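Local coordinates for 2-dehydro-3-deoxy-D-arabinonate dehydratase (Sulfolobus solfataricus, PDB 3BQB), which dehydrates 2-dehydro-3-deoxy-D-arabinonate to 2,5-dioxopentanoate in the pentose oxidation pathway leading to 2-oxoglutarate, using a bound divalent metal such as magnesium, at residues B[82-87]-B[106-111]; B[140-145]-B[264-269]; B[149-154]-B[246-251]; B[163-168]-B[182-187]; B[270-275]-B[282-287]. All blocks are in the same frame, centred on the assembly; numbering follows the deposited sequence.

Contact 1 comes first along the chain and closes before the others open. Contact 4 lies, in sequence, between the two halves of contact 3, and these in turn between the halves of contact 2; contact 5 follows as a hairpin. Contacts 2 and 3 use the two ends of strand 140-150, their centres about 28 Å apart. The neighbouring strand 156-167 carries one half of contact 4. Contact 5 touches contacts 2 and 4, Pro144 and Asp163 packing against Ile274. Contact 1 stands apart, its centre at least about 22 Å from the others, near the substrate-binding Ile81. Contacts 2 and 4, centres about 9 Å apart, jointly build the magnesium site.

Contact 1: residues B[82-87]-B[106-111]; sequences SYEMAR and KVYDAV
Tyr108, near the end of helix 103-109, reaches over to the loop segment 82-87 and carries most of this contact. Its CG lies trans to the backbone N (chi1 -164°), which swings the ring off the helix and sets the phenol end beside Glu84 and Met85. There Tyr108 OH accepts the backbone N-H of Met85 at 3.2 Å from N, in a nearly straight bond (165° at the hydrogen). A water in the ring plane, 2.9 Å from Tyr108 OH, donates to Glu84 OE2 and so bridges phenol and carboxylate, whose planes stand 70° apart; Glu84 OE2 also has a salt bridge to Arg230. The ring presents its edge at CE2 to Tyr83 O, 3.3 Å away. Met85 runs past the ring in the opposite direction, with CG 3.5 Å from Tyr108 CE2 and the sulfur in an oblique Met-aromatic contact. A leucine in place of Tyr108 would probably leave the Met85 N-H without its acceptor and the bridging water without its second partner. Next along, Asp109 OD2 lies 4.1 Å from Arg87 NH2, beyond salt-bridge range, while Lys101 is its closer ionic partner. The contact thus joins the loop following strand 76-78 to helix 103-109 at the protein surface, where Val107 of that helix packs on Asn174 of a second subunit.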
# COMPACT_ATOMS: atom_id res chain seq x y z
N SER B 82 -7.79 39.36 -14.83
CA SER B 82 -6.36 39.48 -15.07
C SER B 82 -6.02 40.15 -16.40
O SER B 82 -4.87 40.54 -16.61
CB SER B 82 -5.71 38.09 -14.97
OG SER B 82 -6.65 37.07 -15.25
N TYR B 83 -7.00 40.29 -17.28
CA TYR B 83 -6.79 40.86 -18.61
C TYR B 83 -7.17 42.34 -18.69
O TYR B 83 -7.80 42.88 -17.77
CB TYR B 83 -7.57 40.07 -19.66
CG TYR B 83 -7.00 38.71 -20.00
CD1 TYR B 83 -7.06 37.66 -19.09
CD2 TYR B 83 -6.42 38.47 -21.24
CE1 TYR B 83 -6.54 36.41 -19.40
CE2 TYR B 83 -5.90 37.22 -21.56
CZ TYR B 83 -5.96 36.19 -20.64
OH TYR B 83 -5.46 34.95 -20.96
N GLU B 84 -6.77 42.98 -19.79
CA GLU B 84 -7.20 44.34 -20.15
C GLU B 84 -8.70 44.39 -20.40
O GLU B 84 -9.26 43.54 -21.09
CB GLU B 84 -6.49 44.83 -21.43
CG GLU B 84 -5.16 45.56 -21.20
CD GLU B 84 -5.34 47.01 -20.75
OE1 GLU B 84 -6.10 47.76 -21.39
OE2 GLU B 84 -4.70 47.41 -19.75
N MET B 85 -9.35 45.38 -19.81
CA MET B 85 -10.75 45.69 -20.11
C MET B 85 -10.98 47.17 -19.80
O MET B 85 -10.50 47.68 -18.78
CB MET B 85 -11.71 44.78 -19.33
CG MET B 85 -11.42 44.65 -17.82
SD MET B 85 -12.23 43.25 -16.98
CE MET B 85 -11.02 41.94 -17.20
N ALA B 86 -11.67 47.87 -20.70
CA ALA B 86 -11.86 49.33 -20.57
C ALA B 86 -12.83 49.66 -19.46
O ALA B 86 -13.77 48.89 -19.21
CB ALA B 86 -12.34 49.92 -21.90
N ARG B 87 -12.61 50.79 -18.78
CA ARG B 87 -13.55 51.28 -17.77
C ARG B 87 -14.88 51.58 -18.44
O ARG B 87 -15.08 52.67 -18.99
CB ARG B 87 -13.03 52.55 -17.08
CG ARG B 87 -11.89 52.33 -16.11
CD ARG B 87 -11.46 53.66 -15.49
NE ARG B 87 -10.35 53.50 -14.54
CZ ARG B 87 -9.68 54.50 -13.98
NH1 ARG B 87 -9.97 55.77 -14.26
NH2 ARG B 87 -8.68 54.24 -13.13
N LYS B 106 -12.49 47.35 -8.63
CA LYS B 106 -11.58 47.65 -7.51
C LYS B 106 -10.40 46.69 -7.52
O LYS B 106 -9.26 47.11 -7.33
CB LYS B 106 -12.28 47.59 -6.15
CG LYS B 106 -12.61 48.96 -5.59
CD LYS B 106 -12.89 48.94 -4.10
CE LYS B 106 -13.39 50.30 -3.64
NZ LYS B 106 -13.64 50.33 -2.17
N VAL B 107 -10.69 45.40 -7.73
CA VAL B 107 -9.65 44.38 -7.90
C VAL B 107 -8.72 44.76 -9.05
O VAL B 107 -7.50 44.68 -8.92
CB VAL B 107 -10.27 42.98 -8.19
CG1 VAL B 107 -9.20 42.00 -8.67
CG2 VAL B 107 -10.96 42.43 -6.94
N TYR B 108 -9.32 45.19 -10.16
CA TYR B 108 -8.59 45.62 -11.34
C TYR B 108 -7.42 46.57 -11.01
O TYR B 108 -6.32 46.40 -11.54
CB TYR B 108 -9.54 46.29 -12.34
CG TYR B 108 -8.98 46.42 -13.74
CD1 TYR B 108 -8.27 47.56 -14.13
CD2 TYR B 108 -9.15 45.40 -14.67
CE1 TYR B 108 -7.75 47.67 -15.41
CE2 TYR B 108 -8.64 45.51 -15.94
CZ TYR B 108 -7.94 46.64 -16.31
OH TYR B 108 -7.43 46.73 -17.59
N ASP B 109 -7.67 47.54 -10.13
CA ASP B 109 -6.66 48.55 -9.77
C ASP B 109 -5.92 48.26 -8.47
O ASP B 109 -4.96 48.96 -8.16
CB ASP B 109 -7.32 49.92 -9.67
CG ASP B 109 -7.93 50.38 -10.98
OD1 ASP B 109 -7.24 50.30 -12.02
OD2 ASP B 109 -9.10 50.83 -10.97
N ALA B 110 -6.35 47.26 -7.71
CA ALA B 110 -5.73 46.94 -6.42
C ALA B 110 -4.35 46.33 -6.61
O ALA B 110 -4.06 45.78 -7.67
CB ALA B 110 -6.61 46.01 -5.63
N VAL B 111 -3.50 46.43 -5.59
CA VAL B 111 -2.22 45.70 -5.59
C VAL B 111 -2.49 44.21 -5.44
O VAL B 111 -1.88 43.39 -6.12
CB VAL B 111 -1.22 46.19 -4.49
CG1 VAL B 111 -0.94 47.68 -4.66
CG2 VAL B 111 -1.72 45.90 -3.08
O HOH W 1 -6.19 49.27 -18.37

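Contact 2: residues B[140-145]-B[264-269]; sequences TLPEPE and KGLKDE. With MG (magnesium ion), chain F.
Leu266 bonds to Thr140 where the loop 264-269 runs beside the start of strand 140-150, the strand of this FAH-family fold that brings Glu143 and Glu145 to the metal. Two polar links join the backbones. Leu266 N donates to Thr140 O at 3.0 Å, approaching nearly along the C=O axis. A water then ties the same two residues a second time, accepting from Thr140 N and donating to Leu266 O at 2.7 Å, so both backbone polar groups of Leu266 are used in holding the strand. Apolar contact comes next. Leu266 points at the strand and brings both methyls up to Pro142 CD, CD1 at 3.4 Å and CD2 slightly farther off, the two side chains meeting at a slant; Val272 and Ile212 also touch the Leu266 side chain. Leu141 meets the loop with CD2 alone, beside the carbonyl of Lys264. The third kind of interaction is metal binding, at the far end of 140-145, well away from the loop. Glu143 OE2 stands 2.7 Å from the magnesium ion, a long bond. The chain of Glu145 is extended beyond CG, and its OE2 is held by Gly255 N and Thr253 OG1, which should fix the turn of the carboxylate. The other oxygen, Glu145 OE1, binds the magnesium ion at 2.3 Å.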
# COMPACT_ATOMS: atom_id res chain seq x y z
N THR B 140 -24.55 29.39 -17.09
CA THR B 140 -23.21 28.87 -16.87
C THR B 140 -22.38 29.08 -18.13
O THR B 140 -22.80 28.71 -19.22
CB THR B 140 -23.25 27.36 -16.51
OG1 THR B 140 -23.93 27.18 -15.26
CG2 THR B 140 -21.85 26.77 -16.41
N LEU B 141 -21.21 29.69 -17.97
CA LEU B 141 -20.32 29.95 -19.10
C LEU B 141 -18.98 29.25 -18.89
O LEU B 141 -18.48 29.20 -17.77
CB LEU B 141 -20.08 31.46 -19.24
CG LEU B 141 -21.25 32.35 -19.68
CD1 LEU B 141 -20.76 33.78 -19.86
CD2 LEU B 141 -21.91 31.85 -20.97
N PRO B 142 -18.39 28.72 -19.98
CA PRO B 142 -17.01 28.27 -19.89
C PRO B 142 -16.10 29.49 -19.92
O PRO B 142 -16.42 30.48 -20.59
CB PRO B 142 -16.83 27.44 -21.16
CG PRO B 142 -17.75 28.05 -22.14
CD PRO B 142 -18.94 28.52 -21.34
N GLU B 143 -15.00 29.43 -19.18
CA GLU B 143 -14.01 30.48 -19.19
C GLU B 143 -12.69 29.88 -19.64
O GLU B 143 -12.05 29.16 -18.87
CB GLU B 143 -13.86 31.09 -17.80
CG GLU B 143 -15.10 31.82 -17.31
CD GLU B 143 -14.93 32.44 -15.93
OE1 GLU B 143 -15.91 33.02 -15.43
OE2 GLU B 143 -13.83 32.34 -15.35
N PRO B 144 -12.29 30.14 -20.90
CA PRO B 144 -11.05 29.59 -21.44
C PRO B 144 -9.83 30.32 -20.89
O PRO B 144 -9.74 31.53 -21.05
CB PRO B 144 -11.19 29.84 -22.94
CG PRO B 144 -12.04 31.06 -23.03
CD PRO B 144 -13.01 30.96 -21.89
N GLU B 145 -8.92 29.59 -20.26
CA GLU B 145 -7.77 30.20 -19.62
C GLU B 145 -6.50 29.40 -19.85
O GLU B 145 -6.54 28.18 -20.01
CB GLU B 145 -8.02 30.34 -18.12
CG GLU B 145 -9.42 30.83 -17.77
CD GLU B 145 -9.59 31.25 -16.33
OE1 GLU B 145 -10.66 31.83 -16.02
OE2 GLU B 145 -8.67 31.03 -15.51
N LYS B 264 -25.95 33.39 -24.34
CA LYS B 264 -25.08 32.27 -24.73
C LYS B 264 -24.74 31.30 -23.58
O LYS B 264 -23.63 30.78 -23.52
CB LYS B 264 -23.77 32.80 -25.36
CG LYS B 264 -23.97 33.71 -26.58
CD LYS B 264 -25.03 33.15 -27.55
CE LYS B 264 -24.95 33.76 -28.93
NZ LYS B 264 -23.99 33.03 -29.80
N GLY B 265 -25.71 31.05 -22.70
CA GLY B 265 -25.51 30.12 -21.59
C GLY B 265 -25.44 28.68 -22.06
O GLY B 265 -26.06 28.33 -23.06
N LEU B 266 -24.69 27.86 -21.34
CA LEU B 266 -24.48 26.46 -21.72
C LEU B 266 -25.70 25.61 -21.42
O LEU B 266 -26.41 25.86 -20.43
CB LEU B 266 -23.26 25.87 -20.99
CG LEU B 266 -21.96 25.66 -21.77
CD1 LEU B 266 -21.62 26.86 -22.64
CD2 LEU B 266 -20.82 25.35 -20.80
N LYS B 267 -25.94 24.60 -22.26
CA LYS B 267 -26.98 23.61 -21.99
C LYS B 267 -26.60 22.21 -22.49
O LYS B 267 -25.59 22.05 -23.18
CB LYS B 267 -28.34 24.05 -22.56
CG LYS B 267 -28.31 24.51 -24.01
CD LYS B 267 -29.73 24.79 -24.53
CE LYS B 267 -30.38 26.00 -23.86
NZ LYS B 267 -31.69 26.38 -24.49
N ASP B 268 -27.40 21.22 -22.11
CA ASP B 268 -27.05 19.81 -22.29
C ASP B 268 -26.76 19.46 -23.75
O ASP B 268 -27.35 20.04 -24.66
CB ASP B 268 -28.17 18.91 -21.74
CG ASP B 268 -27.70 17.51 -21.43
OD1 ASP B 268 -27.48 16.72 -22.38
OD2 ASP B 268 -27.54 17.18 -20.24
N GLU B 269 -25.83 18.53 -23.95
CA GLU B 269 -25.39 18.08 -25.28
C GLU B 269 -24.40 19.04 -25.98
O GLU B 269 -23.80 18.65 -26.98
CB GLU B 269 -26.56 17.80 -26.23
CG GLU B 269 -27.76 17.03 -25.65
CD GLU B 269 -27.52 15.53 -25.53
OE1 GLU B 269 -26.35 15.11 -25.51
OE2 GLU B 269 -28.52 14.78 -25.44
MG MG F . -11.49 32.24 -13.95
O HOH W 2 -26.66 27.85 -18.66

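Contact 3: residues B[149-154]-B[246-251]; sequences VLDSNG and IPDGTI
Leu150 is held through both its N-H and its carbonyl O by the segment 246-251. The N-H goes to Thr250 O at 2.7 Å from N, with 164° at the hydrogen, and the carbonyl O accepts from Gly249 N at 2.8 Å in a more bent bond. Beyond Leu150, Asp248 OD1 accepts the N-H of Ser152, inside the type I turn 151-154, at 2.8 Å from N; Ser152 OG adds a weak bond to the same oxygen. Replacing Asp248 by an alanine would probably leave the N-H of Ser152 without this acceptor and its hydroxyl without the weak one, so that the turn is tied less firmly to 246-251. Apolar contacts flank the backbone. Ile246 holds CG1 between its backbone N and carbonyl carbon (chi1 52°), which brings CD1 across to Leu150 CB at 3.9 Å, and the pair packs against helix 233-241. Val149 CG2 and Ile251 CG1 meet at 4.2 Å on the other face. Farther out, Thr250 N and OG1 both donate to Pro247 O, the hydroxyl at 2.6 Å. Gly154 N donates to Asp151 O within its turn, while Asp151 OD1 takes Lys155 N just beyond it and, weakly, Asn153 N. Gly249 has positive phi, which suits the third place of the type II turn 247-250. With Gly249 and Thr250 both facing Leu150, this is a G1 beta bulge, here opening the antiparallel pairing of strands 140-150 and 250-256.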
# COMPACT_ATOMS: atom_id res chain seq x y z
N VAL B 149 1.18 24.61 -14.24
CA VAL B 149 1.41 23.58 -13.24
C VAL B 149 2.58 24.02 -12.36
O VAL B 149 3.65 24.36 -12.86
CB VAL B 149 1.71 22.21 -13.88
CG1 VAL B 149 1.79 21.13 -12.82
CG2 VAL B 149 0.65 21.87 -14.92
N LEU B 150 2.36 23.99 -11.05
CA LEU B 150 3.29 24.54 -10.07
C LEU B 150 3.89 23.45 -9.19
O LEU B 150 3.24 22.43 -8.94
CB LEU B 150 2.56 25.55 -9.18
CG LEU B 150 2.50 27.04 -9.58
CD1 LEU B 150 2.64 27.28 -11.07
CD2 LEU B 150 1.20 27.66 -9.06
N ASP B 151 5.12 23.67 -8.74
CA ASP B 151 5.67 22.92 -7.60
C ASP B 151 5.33 23.69 -6.32
O ASP B 151 4.70 24.75 -6.38
CB ASP B 151 7.18 22.64 -7.76
CG ASP B 151 8.07 23.87 -7.57
OD1 ASP B 151 7.61 24.93 -7.08
OD2 ASP B 151 9.26 23.77 -7.91
N SER B 152 5.75 23.18 -5.17
CA SER B 152 5.43 23.82 -3.89
C SER B 152 6.10 25.18 -3.71
O SER B 152 5.61 26.01 -2.95
CB SER B 152 5.77 22.91 -2.71
OG SER B 152 7.12 22.51 -2.75
N ASN B 153 7.20 25.42 -4.43
CA ASN B 153 7.90 26.71 -4.40
C ASN B 153 7.33 27.77 -5.35
O ASN B 153 7.82 28.90 -5.39
CB ASN B 153 9.38 26.51 -4.73
CG ASN B 153 10.10 25.65 -3.71
OD1 ASN B 153 9.68 25.55 -2.56
ND2 ASN B 153 11.19 25.02 -4.14
N GLY B 154 6.30 27.40 -6.12
CA GLY B 154 5.69 28.31 -7.08
C GLY B 154 6.34 28.30 -8.46
O GLY B 154 5.95 29.06 -9.33
N ILE B 246 1.42 25.13 -1.11
CA ILE B 246 0.70 24.37 -2.11
C ILE B 246 1.46 23.07 -2.40
O ILE B 246 2.68 23.04 -2.32
CB ILE B 246 0.49 25.17 -3.43
CG1 ILE B 246 1.81 25.74 -3.96
CG2 ILE B 246 -0.52 26.30 -3.22
CD1 ILE B 246 1.72 26.21 -5.38
N PRO B 247 0.73 21.99 -2.69
CA PRO B 247 1.37 20.75 -3.10
C PRO B 247 1.96 20.78 -4.52
O PRO B 247 1.51 21.57 -5.37
CB PRO B 247 0.24 19.72 -3.00
CG PRO B 247 -1.00 20.51 -3.18
CD PRO B 247 -0.74 21.87 -2.63
N ASP B 248 2.95 19.93 -4.76
CA ASP B 248 3.51 19.75 -6.10
C ASP B 248 2.42 19.25 -7.06
O ASP B 248 1.64 18.36 -6.72
CB ASP B 248 4.67 18.74 -6.07
CG ASP B 248 5.88 19.26 -5.29
OD1 ASP B 248 6.19 20.47 -5.39
OD2 ASP B 248 6.53 18.45 -4.59
N GLY B 249 2.37 19.84 -8.25
CA GLY B 249 1.34 19.50 -9.24
C GLY B 249 0.06 20.33 -9.14
O GLY B 249 -0.91 20.06 -9.86
N THR B 250 0.05 21.31 -8.24
CA THR B 250 -1.03 22.28 -8.16
C THR B 250 -1.11 23.04 -9.48
O THR B 250 -0.09 23.32 -10.10
CB THR B 250 -0.78 23.30 -7.01
OG1 THR B 250 -0.88 22.64 -5.74
CG2 THR B 250 -1.79 24.44 -7.06
N ILE B 251 -2.33 23.35 -9.90
CA ILE B 251 -2.53 24.09 -11.14
C ILE B 251 -3.14 25.44 -10.82
O ILE B 251 -4.10 25.53 -10.07
CB ILE B 251 -3.47 23.34 -12.10
CG1 ILE B 251 -2.83 22.01 -12.52
CG2 ILE B 251 -3.77 24.20 -13.33
CD1 ILE B 251 -3.70 21.12 -13.39

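Contact 4: residues B[163-168]-B[182-187]; sequences DDVSAR and KIYAGC. With MG (magnesium ion), chain F.
The magnesium and substrate site of this FAH-family enzyme draws Asp164 and Lys182 together, from strand 156-167 and the end of helix 178-182. Asp164 OD2 binds the magnesium ion at 2.3 Å alongside Glu145 OE1, and also accepts from Lys182 NZ at 2.9 Å. The ammonium comes from above the carboxylate plane, 44° out of it, in a salt bridge, and the two side chains cross at about a right angle. Asp164 OD1 has its own salt bridge to Lys118, so both carboxylate oxygens are engaged and its rotation is restrained. Lys182 bends at chi2 (-75°) and then runs extended, which lets NZ donate a hydrogen bond to Ser166 OG as well, at 2.7 Å; Glu143 OE2 is a further ionic partner. Three protein groups thus hold the end of this substrate-binding lysine. Beside the polar cluster, Val165 points at the loop after the helix. Its backbone N makes a weak hydrogen bond to Cys187 O, 3.1 Å, at the close of the type II turn 184-187, where Gly186 takes positive phi. Within that turn Cys187 CB lies over the centre of the Tyr184 ring. Ile183 next to Lys182 packs on Trp77 of a second subunit. Tyr184 crosses Val165 at about a right angle, and its OH, hydrogen-bonded to Ala132 O, comes to 3.2 Å from Val165 CG1.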
# COMPACT_ATOMS: atom_id res chain seq x y z
N ASP B 163 -10.50 25.04 -18.61
CA ASP B 163 -11.84 25.58 -18.68
C ASP B 163 -12.35 25.76 -17.25
O ASP B 163 -12.57 24.79 -16.53
CB ASP B 163 -12.78 24.64 -19.45
CG ASP B 163 -14.18 25.22 -19.64
OD1 ASP B 163 -14.40 26.38 -19.24
OD2 ASP B 163 -15.05 24.52 -20.20
N ASP B 164 -12.51 27.02 -16.85
CA ASP B 164 -13.03 27.38 -15.53
C ASP B 164 -14.53 27.59 -15.68
O ASP B 164 -14.99 28.70 -15.90
CB ASP B 164 -12.31 28.64 -15.03
CG ASP B 164 -12.85 29.16 -13.70
OD1 ASP B 164 -13.63 28.46 -13.03
OD2 ASP B 164 -12.48 30.29 -13.34
N VAL B 165 -15.29 26.50 -15.57
CA VAL B 165 -16.73 26.52 -15.80
C VAL B 165 -17.41 27.27 -14.65
O VAL B 165 -17.26 26.89 -13.48
CB VAL B 165 -17.34 25.10 -15.92
CG1 VAL B 165 -18.80 25.16 -16.35
CG2 VAL B 165 -16.54 24.25 -16.91
N SER B 166 -18.16 28.32 -14.98
CA SER B 166 -18.66 29.28 -14.00
C SER B 166 -20.17 29.48 -14.09
O SER B 166 -20.68 29.92 -15.12
CB SER B 166 -17.97 30.63 -14.20
OG SER B 166 -16.57 30.48 -14.18
N ALA B 167 -20.89 29.17 -13.01
CA ALA B 167 -22.32 29.50 -12.90
C ALA B 167 -22.45 31.00 -12.57
O ALA B 167 -22.60 31.39 -11.42
CB ALA B 167 -22.99 28.66 -11.84
N ARG B 168 -22.39 31.81 -13.63
CA ARG B 168 -22.26 33.26 -13.52
C ARG B 168 -23.47 33.94 -12.89
O ARG B 168 -23.34 35.01 -12.29
CB ARG B 168 -22.04 33.86 -14.91
CG ARG B 168 -20.74 33.42 -15.59
CD ARG B 168 -19.52 34.06 -14.95
NE ARG B 168 -19.72 35.49 -14.73
CZ ARG B 168 -19.77 36.41 -15.69
NH1 ARG B 168 -19.63 36.09 -16.98
NH2 ARG B 168 -19.95 37.68 -15.37
N LYS B 182 -18.18 28.20 -8.67
CA LYS B 182 -16.92 27.70 -9.21
C LYS B 182 -16.63 26.24 -8.86
O LYS B 182 -15.93 25.56 -9.62
CB LYS B 182 -15.76 28.56 -8.72
CG LYS B 182 -15.78 30.01 -9.20
CD LYS B 182 -15.37 30.14 -10.67
CE LYS B 182 -15.14 31.59 -11.07
NZ LYS B 182 -14.81 31.73 -12.51
N ILE B 183 -17.15 25.75 -7.73
CA ILE B 183 -16.70 24.48 -7.17
C ILE B 183 -17.82 23.43 -7.11
O ILE B 183 -18.70 23.49 -6.24
CB ILE B 183 -16.08 24.68 -5.75
CG1 ILE B 183 -15.16 25.91 -5.73
CG2 ILE B 183 -15.30 23.43 -5.32
CD1 ILE B 183 -14.70 26.32 -4.35
N TYR B 184 -17.77 22.46 -8.03
CA TYR B 184 -18.74 21.36 -8.08
C TYR B 184 -18.24 20.24 -9.01
O TYR B 184 -17.23 20.40 -9.69
CB TYR B 184 -20.12 21.86 -8.52
CG TYR B 184 -20.14 22.57 -9.86
CD1 TYR B 184 -20.43 21.88 -11.03
CD2 TYR B 184 -19.85 23.93 -9.95
CE1 TYR B 184 -20.45 22.52 -12.26
CE2 TYR B 184 -19.86 24.58 -11.18
CZ TYR B 184 -20.16 23.87 -12.33
OH TYR B 184 -20.16 24.52 -13.54
N ALA B 185 -18.95 19.11 -9.02
CA ALA B 185 -18.58 17.99 -9.89
C ALA B 185 -18.57 18.42 -11.35
O ALA B 185 -19.58 18.91 -11.87
CB ALA B 185 -19.54 16.82 -9.69
N GLY B 186 -17.43 18.25 -12.02
CA GLY B 186 -17.29 18.61 -13.42
C GLY B 186 -17.22 20.10 -13.69
O GLY B 186 -17.53 20.54 -14.79
N CYS B 187 -16.79 20.87 -12.70
CA CYS B 187 -16.71 22.34 -12.80
C CYS B 187 -15.41 22.84 -13.45
O CYS B 187 -15.22 24.06 -13.59
CB CYS B 187 -16.81 22.96 -11.41
SG CYS B 187 -15.35 22.62 -10.38
MG MG F . -11.49 32.24 -13.95

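Contact 5: residues B[270-275]-B[282-287]; sequences DIVEIT and LITPVK
Ile271 and Ile283 cross obliquely on one face of the hairpin formed by strands 271-276 and 280-288, their CG2 methyls 3.5 Å apart. On the same face the second torsion of Ile271 (chi2 -65°) folds its CD1 over to Pro285 CB, 3.8 Å away. Glu273 lies side by side with Ile283, both pointing the same way, with Glu273 CG 4.0 Å from Ile283 CG1. The other face carries Val272, Ile274, Leu282 and Thr284. Val272 and Val286 meet at a slant, CG2 to CG2 at 3.7 Å, and Val286 CG2 also leans against Asp270 CB. This face is buried: Ile274 and Leu282 touch Ile161 of strand 156-167, Val272 rests on Pro142, and the Ile274 side chain is about 7 Å from those of Glu143 and Glu145. Two hydrogen-bonded pairs tie the strands, Val272 with Thr284 and Ile274 with Leu282, the latter through Ile274 N to Leu282 O at 2.7 Å. Val286 N closes the series on Asp270 O; the Asp270 carboxylate is held by a salt bridge to Arg214 and by Lys267 N. Pro285 sits at a non-hydrogen-bonded position, where its missing N-H costs no bond between these strands. The chemistry implies a regular backbone ladder with apolar packing on both faces.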
# COMPACT_ATOMS: atom_id res chain seq x y z
N ASP B 270 -24.24 20.27 -25.48
CA ASP B 270 -23.30 21.22 -26.10
C ASP B 270 -21.87 20.69 -26.08
O ASP B 270 -21.52 19.87 -25.23
CB ASP B 270 -23.30 22.57 -25.36
CG ASP B 270 -24.52 23.41 -25.66
OD1 ASP B 270 -25.45 22.93 -26.35
OD2 ASP B 270 -24.55 24.56 -25.18
N ILE B 271 -21.06 21.16 -27.02
CA ILE B 271 -19.63 20.85 -27.05
C ILE B 271 -18.85 22.14 -26.86
O ILE B 271 -19.20 23.17 -27.44
CB ILE B 271 -19.19 20.19 -28.37
CG1 ILE B 271 -20.11 19.02 -28.75
CG2 ILE B 271 -17.72 19.74 -28.29
CD1 ILE B 271 -20.07 17.84 -27.80
N VAL B 272 -17.80 22.08 -26.05
CA VAL B 272 -16.96 23.24 -25.75
C VAL B 272 -15.53 22.93 -26.15
O VAL B 272 -14.90 22.05 -25.56
CB VAL B 272 -17.00 23.61 -24.25
CG1 VAL B 272 -16.09 24.80 -23.96
CG2 VAL B 272 -18.43 23.89 -23.81
N GLU B 273 -15.03 23.66 -27.15
CA GLU B 273 -13.67 23.50 -27.65
C GLU B 273 -12.85 24.73 -27.27
O GLU B 273 -13.30 25.86 -27.45
CB GLU B 273 -13.65 23.31 -29.16
CG GLU B 273 -14.68 22.33 -29.70
CD GLU B 273 -14.57 22.10 -31.20
OE1 GLU B 273 -15.43 21.37 -31.75
OE2 GLU B 273 -13.63 22.64 -31.83
N ILE B 274 -11.66 24.50 -26.75
CA ILE B 274 -10.75 25.60 -26.41
C ILE B 274 -9.40 25.28 -27.00
O ILE B 274 -8.90 24.17 -26.85
CB ILE B 274 -10.61 25.80 -24.89
CG1 ILE B 274 -11.99 26.05 -24.25
CG2 ILE B 274 -9.67 26.97 -24.60
CD1 ILE B 274 -11.99 25.98 -22.74
N THR B 275 -8.81 26.27 -27.67
CA THR B 275 -7.52 26.09 -28.33
C THR B 275 -6.56 27.15 -27.83
O THR B 275 -6.92 28.32 -27.70
CB THR B 275 -7.67 26.18 -29.87
OG1 THR B 275 -8.41 25.05 -30.34
CG2 THR B 275 -6.31 26.19 -30.56
N LEU B 282 -8.56 21.55 -26.35
CA LEU B 282 -9.35 20.82 -25.36
C LEU B 282 -10.81 20.81 -25.80
O LEU B 282 -11.35 21.85 -26.14
CB LEU B 282 -9.22 21.50 -23.99
CG LEU B 282 -10.01 20.88 -22.84
CD1 LEU B 282 -9.51 19.46 -22.54
CD2 LEU B 282 -9.92 21.77 -21.60
N ILE B 283 -11.44 19.64 -25.77
CA ILE B 283 -12.84 19.48 -26.15
C ILE B 283 -13.60 18.73 -25.06
O ILE B 283 -13.18 17.66 -24.64
CB ILE B 283 -13.00 18.69 -27.48
CG1 ILE B 283 -12.25 19.38 -28.62
CG2 ILE B 283 -14.48 18.53 -27.84
CD1 ILE B 283 -12.20 18.57 -29.92
N THR B 284 -14.72 19.30 -24.62
CA THR B 284 -15.57 18.68 -23.60
C THR B 284 -17.06 18.82 -23.93
O THR B 284 -17.53 19.93 -24.20
CB THR B 284 -15.34 19.31 -22.20
OG1 THR B 284 -15.49 20.74 -22.29
CG2 THR B 284 -13.96 18.98 -21.67
N PRO B 285 -17.81 17.70 -23.90
CA PRO B 285 -19.26 17.83 -23.98
C PRO B 285 -19.85 18.35 -22.67
O PRO B 285 -19.23 18.24 -21.62
CB PRO B 285 -19.74 16.41 -24.26
CG PRO B 285 -18.66 15.52 -23.78
CD PRO B 285 -17.37 16.30 -23.81
N VAL B 286 -21.04 18.93 -22.75
CA VAL B 286 -21.68 19.51 -21.58
C VAL B 286 -22.76 18.57 -21.08
O VAL B 286 -23.38 17.84 -21.85
CB VAL B 286 -22.27 20.90 -21.90
CG1 VAL B 286 -22.99 21.49 -20.68
CG2 VAL B 286 -21.16 21.84 -22.37
N LYS B 287 -22.95 18.58 -19.76
CA LYS B 287 -23.97 17.78 -19.10
C LYS B 287 -24.74 18.67 -18.13
O LYS B 287 -24.14 19.34 -17.29
CB LYS B 287 -23.30 16.61 -18.35
CG LYS B 287 -24.26 15.61 -17.71
CD LYS B 287 -24.96 14.72 -18.74
CE LYS B 287 -26.33 14.25 -18.26
NZ LYS B 287 -27.16 13.70 -19.37